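Local coordinates for protein glycosyl hydrolase, BNR repeat (Ralstonia eutropha, PDB 3B7F) that is of unconfirmed function but probably acts as a glycoside hydrolase, built as a seven-bladed beta-propeller with BNR repeats, at residues Q249-I255 against D278-I283; V295-D299 against W338-K342. All coordinates share one frame; numbering follows the deposited sequence.

In the fold
Both contacts join one blade of the propeller, the four-stranded sheet that starts with strands 282-285 and 293-297, to a neighbour. Contact 1 sets the chain entering that blade against the hairpin of strands 246-251 and 254-259 in the blade before it; contact 2 sets the end of strand 293-297 against the loop leading into the blade after it. Their centres lie about 10 Å apart, and Ile-279 O probably accepts a hydrogen bond from Met-298 N at 2.9 Å. Both are largely buried. Contact 1 buries more surface and works mainly through buried amide, carboxylate and water bonds, whereas contact 2 has no direct hydrogen bond and relies on a methyl over an aromatic face, a selenomethionine end against a threonine, and one water between carbonyls.

Contact 1. Residues Q249-I255 against D278-I283; sequences QQNHCGI and DIGFPI
Gln-250 reaches across to residues 278-283 and uses both ends of its amide. NE2 donates to Asp-278 O at 2.9 Å in a nearly straight bond (171°), with the acceptor almost in the amide plane, and also to Asn-251 O of its own strand. A bend at chi2 (64°) turns the amide beside Gly-280. Nearer the backbone, Gln-250 CG, anti to its own N (chi1 175°), comes to 3.1 Å from Gly-280 O. The other end of the amide, OE1, accepts from two waters: one also donates to Pro-282 O at 2.7 Å, the other weakly to Ile-279 O.

Asn-251 O is gripped from opposite faces of its plane by Gln-250 NE2 and by Gly-254 N, which closes the type I turn 251-254. Asn-251 OD1 takes Cys-253 N on an in-plane lone pair, making an Asx turn, while its ND2 donates to Gln-249 OE1. Beyond the turn, Ile-255 N reaches Asp-278 OD2 at 3.1 Å from above the carboxylate plane. The stronger partner of this carboxylate is Arg-267, which forms a salt bridge through OD1.

The Ile-279 CD1 methyl lies against the carbonyl of His-252, 3.5 Å from His-252 O. An apolar contact joins Ile-255 CG2 to Ile-283 CD1 at 3.9 Å, and Val-295 touches both Ile-255 and Ile-283.

With both ends of the Gln-250 amide engaged, its rotation is fixed, and the chain entering the next blade is tied to this hairpin by that amide, the Asp-278 carboxylate and bridging waters in place of strand-to-strand backbone pairing.

Contact 2. Residues V295-D299 against W338-K342; sequences VFPMD and WLTVK
Leu-339 is the first residue of the loop 338-342 to meet the end of strand 293-297, and it does so at the rim of the Phe-296 ring. Its carbonyl O lies 3.7 Å from Phe-296 CE1, at the ring edge and near its plane, while Leu-339 CB packs 4.2 Å from Phe-296 CZ. A water lies near both Leu-339 O and Pro-297 O, its bonds unsettled.

Thr-340 comes next and takes the end of selenomethionine Met-298. The two side chains cross at about a right angle, and the terminal methyl CE of Met-298 comes to 3.3 Å from Thr-340 OG1 and lies against CG2 as well. The selenomethionine runs extended through chi2 and bends only at chi3 (73°), which turns CE onto the threonine. Met-298 SE itself passes 3.9 Å from the backbone N of Val-341.

Val-341 makes the main apolar contact. Its CG2 methyl sits over the middle of the Phe-296 ring, 3.4 Å from the centroid and 9° off the normal, a CH-pi contact made head-on to the face. Phe-296 presents that face with CG anti to its backbone N (chi1 -169°), which carries the ring out from the strand toward the loop; beyond the two segments, Phe-358 also meets this ring. Past the side chains, a water donates to Phe-296 O at 2.6 Å and to Val-341 O at 2.9 Å, joining the two backbones where no direct hydrogen bond does.

Phe-358 belongs to strand 356-359 of the following sheet, and Val-341 also touches Pro-282, so Phe-296 and Val-341 pack in the apolar seam found between successive blades of a beta-propeller, here one of seven blades.

Contact 1. Residues Q249-I255 against D278-I283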
loop_
_atom_site.group_PDB
_atom_site.type_symbol
_atom_site.label_atom_id
_atom_site.label_comp_id
_atom_site.label_asym_id
_atom_site.label_seq_id
_atom_site.Cartn_x
_atom_site.Cartn_y
_atom_site.Cartn_z
ATOM N N GLN A 249 10.509 3.725 -0.176
ATOM C CA GLN A 249 9.886 2.742 0.703
ATOM C C GLN A 249 9.926 3.142 2.165
ATOM O O GLN A 249 10.854 3.821 2.609
ATOM C CB GLN A 249 10.477 1.319 0.534
ATOM C CG GLN A 249 11.940 1.142 0.938
ATOM C CD GLN A 249 12.293 -0.285 1.261
ATOM O OE1 GLN A 249 11.706 -0.869 2.156
ATOM N NE2 GLN A 249 13.288 -0.847 0.562
ATOM N N GLN A 250 8.880 2.737 2.888
ATOM C CA GLN A 250 8.836 2.786 4.342
ATOM C C GLN A 250 9.136 1.336 4.713
ATOM O O GLN A 250 8.425 0.432 4.309
ATOM C CB GLN A 250 7.468 3.195 4.889
ATOM C CG GLN A 250 7.383 3.124 6.393
ATOM C CD GLN A 250 8.311 4.083 7.157
ATOM O OE1 GLN A 250 7.939 5.230 7.416
ATOM N NE2 GLN A 250 9.474 3.583 7.607
ATOM N N ASN A 251 10.220 1.133 5.450
ATOM C CA ASN A 251 10.687 -0.172 5.871
ATOM C C ASN A 251 10.601 -0.216 7.393
ATOM O O ASN A 251 10.531 0.830 8.074
ATOM C CB ASN A 251 12.140 -0.333 5.368
ATOM C CG ASN A 251 12.697 -1.764 5.450
ATOM O OD1 ASN A 251 13.178 -2.180 6.498
ATOM N ND2 ASN A 251 12.757 -2.463 4.302
ATOM N N HIS A 252 10.625 -1.431 7.927
ATOM C CA HIS A 252 10.747 -1.623 9.388
ATOM C C HIS A 252 12.038 -0.952 9.929
ATOM O O HIS A 252 12.105 -0.592 11.102
ATOM C CB HIS A 252 10.762 -3.116 9.731
ATOM C CG HIS A 252 10.333 -3.413 11.122
ATOM N ND1 HIS A 252 9.059 -3.843 11.418
ATOM C CD2 HIS A 252 10.986 -3.311 12.302
ATOM C CE1 HIS A 252 8.953 -4.013 12.721
ATOM N NE2 HIS A 252 10.103 -3.691 13.282
ATOM N N CYS A 253 13.044 -0.814 9.046
ATOM C CA CYS A 253 14.344 -0.213 9.338
ATOM C C CYS A 253 14.616 1.061 8.546
ATOM O O CYS A 253 15.730 1.289 8.105
ATOM C CB CYS A 253 15.461 -1.248 9.125
ATOM S SG CYS A 253 15.164 -2.755 10.103
ATOM N N GLY A 254 13.586 1.877 8.358
ATOM C CA GLY A 254 13.756 3.204 7.827
ATOM C C GLY A 254 13.017 3.582 6.575
ATOM O O GLY A 254 12.326 2.752 5.978
ATOM N N ILE A 255 13.150 4.866 6.237
ATOM C CA ILE A 255 12.595 5.440 5.017
ATOM C C ILE A 255 13.765 5.460 4.047
ATOM O O ILE A 255 14.844 5.945 4.405
ATOM C CB ILE A 255 12.041 6.866 5.178
ATOM C CG1 ILE A 255 11.008 6.940 6.321
ATOM C CG2 ILE A 255 11.445 7.340 3.829
ATOM C CD1 ILE A 255 10.730 8.392 6.821
ATOM N N ASP A 278 12.463 7.126 11.887
ATOM C CA ASP A 278 11.986 6.928 10.511
ATOM C C ASP A 278 11.341 5.575 10.308
ATOM O O ASP A 278 11.393 4.982 9.218
ATOM C CB ASP A 278 13.109 7.215 9.509
ATOM C CG ASP A 278 14.216 6.200 9.543
ATOM O OD1 ASP A 278 14.372 5.551 10.578
ATOM O OD2 ASP A 278 14.872 5.997 8.494
ATOM N N ILE A 279 10.676 5.105 11.367
ATOM C CA ILE A 279 9.947 3.844 11.341
ATOM C C ILE A 279 8.489 4.207 11.205
ATOM O O ILE A 279 8.054 5.256 11.680
ATOM C CB ILE A 279 10.218 2.959 12.586
ATOM C CG1 ILE A 279 11.725 2.929 12.884
ATOM C CG2 ILE A 279 9.622 1.544 12.382
ATOM C CD1 ILE A 279 12.602 2.778 11.652
ATOM N N GLY A 280 7.743 3.342 10.538
ATOM C CA GLY A 280 6.326 3.577 10.266
ATOM C C GLY A 280 5.887 2.530 9.284
ATOM O O GLY A 280 6.644 1.608 9.005
ATOM N N PHE A 281 4.646 2.638 8.806
ATOM C CA PHE A 281 4.087 1.699 7.810
ATOM C C PHE A 281 3.847 2.206 6.388
ATOM O O PHE A 281 4.427 1.645 5.437
ATOM C CB PHE A 281 2.816 1.021 8.384
ATOM C CG PHE A 281 3.107 0.075 9.529
ATOM C CD1 PHE A 281 3.687 -1.162 9.283
ATOM C CD2 PHE A 281 2.783 0.410 10.837
ATOM C CE1 PHE A 281 3.973 -2.037 10.322
ATOM C CE2 PHE A 281 3.059 -0.453 11.879
ATOM C CZ PHE A 281 3.657 -1.685 11.622
ATOM N N PRO A 282 3.007 3.241 6.205
ATOM C CA PRO A 282 2.739 3.698 4.817
ATOM C C PRO A 282 3.753 4.711 4.220
ATOM O O PRO A 282 4.486 5.390 4.957
ATOM C CB PRO A 282 1.411 4.434 4.979
ATOM C CG PRO A 282 1.524 5.051 6.346
ATOM C CD PRO A 282 2.288 4.088 7.186
ATOM N N ILE A 283 3.791 4.786 2.896
ATOM C CA ILE A 283 4.540 5.830 2.185
ATOM C C ILE A 283 3.686 6.233 0.962
ATOM O O ILE A 283 3.094 5.378 0.321
ATOM C CB ILE A 283 6.003 5.412 1.822
ATOM C CG1 ILE A 283 6.845 6.642 1.453
ATOM C CG2 ILE A 283 6.042 4.350 0.698
ATOM C CD1 ILE A 283 8.372 6.457 1.608
HETATM O O HOH W 1 5.244 5.854 7.530
HETATM O O HOH W 2 8.498 7.288 9.283
#

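Contact 2. Residues V295-D299 against W338-K342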
loop_
_atom_site.group_PDB
_atom_site.type_symbol
_atom_site.label_atom_id
_atom_site.label_comp_id
_atom_site.label_asym_id
_atom_site.label_seq_id
_atom_site.Cartn_x
_atom_site.Cartn_y
_atom_site.Cartn_z
ATOM N N VAL A 295 5.036 10.317 4.993
ATOM C CA VAL A 295 5.106 9.150 5.865
ATOM C C VAL A 295 4.281 9.419 7.161
ATOM O O VAL A 295 3.856 10.529 7.394
ATOM C CB VAL A 295 6.590 8.715 6.213
ATOM C CG1 VAL A 295 7.313 8.240 4.931
ATOM C CG2 VAL A 295 7.400 9.844 6.969
ATOM N N PHE A 296 4.007 8.370 7.937
ATOM C CA PHE A 296 3.317 8.478 9.221
ATOM C C PHE A 296 4.158 7.720 10.285
ATOM O O PHE A 296 3.947 6.519 10.514
ATOM C CB PHE A 296 1.900 7.937 9.194
ATOM C CG PHE A 296 1.123 8.306 10.446
ATOM C CD1 PHE A 296 1.179 7.515 11.602
ATOM C CD2 PHE A 296 0.380 9.508 10.487
ATOM C CE1 PHE A 296 0.472 7.901 12.756
ATOM C CE2 PHE A 296 -0.311 9.884 11.622
ATOM C CZ PHE A 296 -0.277 9.085 12.758
ATOM N N PRO A 297 5.103 8.427 10.929
ATOM C CA PRO A 297 5.979 7.777 11.868
ATOM C C PRO A 297 5.361 7.190 13.129
ATOM O O PRO A 297 4.437 7.764 13.711
ATOM C CB PRO A 297 6.970 8.894 12.246
ATOM C CG PRO A 297 6.885 9.856 11.097
ATOM C CD PRO A 297 5.474 9.846 10.758
HETATM N N MSE A 298 5.913 6.044 13.514
HETATM C CA MSE A 298 5.540 5.294 14.703
HETATM C C MSE A 298 6.824 4.857 15.399
HETATM O O MSE A 298 7.899 4.967 14.826
HETATM C CB MSE A 298 4.671 4.116 14.293
HETATM C CG MSE A 298 3.254 4.610 13.821
HETATM SE SE MSE A 298 2.068 3.157 13.522
HETATM C CE MSE A 298 1.772 2.728 15.372
ATOM N N ASP A 299 6.695 4.371 16.627
ATOM C CA ASP A 299 7.804 3.956 17.477
ATOM C C ASP A 299 8.247 2.525 17.156
ATOM O O ASP A 299 7.550 1.576 17.459
ATOM C CB ASP A 299 7.340 4.082 18.923
ATOM C CG ASP A 299 8.448 3.876 19.945
ATOM O OD1 ASP A 299 9.513 3.330 19.613
ATOM O OD2 ASP A 299 8.228 4.275 21.116
ATOM N N TRP A 338 -2.875 8.116 20.615
ATOM C CA TRP A 338 -2.046 6.974 20.248
ATOM C C TRP A 338 -2.611 6.330 19.007
ATOM O O TRP A 338 -3.279 5.292 19.046
ATOM C CB TRP A 338 -1.924 6.009 21.428
ATOM C CG TRP A 338 -1.532 6.736 22.636
ATOM C CD1 TRP A 338 -2.368 7.375 23.503
ATOM C CD2 TRP A 338 -0.228 6.934 23.125
ATOM N NE1 TRP A 338 -1.671 7.962 24.484
ATOM C CE2 TRP A 338 -0.340 7.731 24.272
ATOM C CE3 TRP A 338 1.030 6.524 22.705
ATOM C CZ2 TRP A 338 0.762 8.133 25.002
ATOM C CZ3 TRP A 338 2.124 6.910 23.433
ATOM C CH2 TRP A 338 1.989 7.701 24.576
ATOM N N LEU A 339 -2.265 6.970 17.892
ATOM C CA LEU A 339 -2.719 6.607 16.564
ATOM C C LEU A 339 -1.784 5.674 15.800
ATOM O O LEU A 339 -0.581 5.908 15.701
ATOM C CB LEU A 339 -2.988 7.879 15.731
ATOM C CG LEU A 339 -4.327 8.619 15.913
ATOM C CD1 LEU A 339 -4.690 8.920 17.299
ATOM C CD2 LEU A 339 -4.317 9.939 15.080
ATOM N N THR A 340 -2.391 4.619 15.248
ATOM C CA THR A 340 -1.718 3.661 14.393
ATOM C C THR A 340 -2.267 3.845 12.979
ATOM O O THR A 340 -3.467 3.924 12.794
ATOM C CB THR A 340 -1.920 2.239 14.934
ATOM O OG1 THR A 340 -1.396 2.197 16.270
ATOM C CG2 THR A 340 -1.222 1.187 14.056
ATOM N N VAL A 341 -1.382 3.965 12.002
ATOM C CA VAL A 341 -1.751 4.119 10.578
ATOM C C VAL A 341 -1.032 2.968 9.858
ATOM O O VAL A 341 0.184 2.897 9.871
ATOM C CB VAL A 341 -1.394 5.522 10.041
ATOM C CG1 VAL A 341 -1.694 5.680 8.494
ATOM C CG2 VAL A 341 -2.145 6.559 10.835
ATOM N N LYS A 342 -1.802 2.028 9.307
ATOM C CA LYS A 342 -1.254 0.834 8.655
ATOM C C LYS A 342 -0.754 1.182 7.228
ATOM O O LYS A 342 -0.985 2.306 6.740
ATOM C CB LYS A 342 -2.279 -0.311 8.674
ATOM C CG LYS A 342 -2.486 -1.036 10.027
ATOM C CD LYS A 342 -3.740 -1.915 9.935
ATOM C CE LYS A 342 -3.687 -3.226 10.726
ATOM N NZ LYS A 342 -3.484 -3.122 12.157
HETATM O O HOH W 3 2.693 4.239 10.411
HETATM O O HOH W 4 2.182 7.221 16.245
#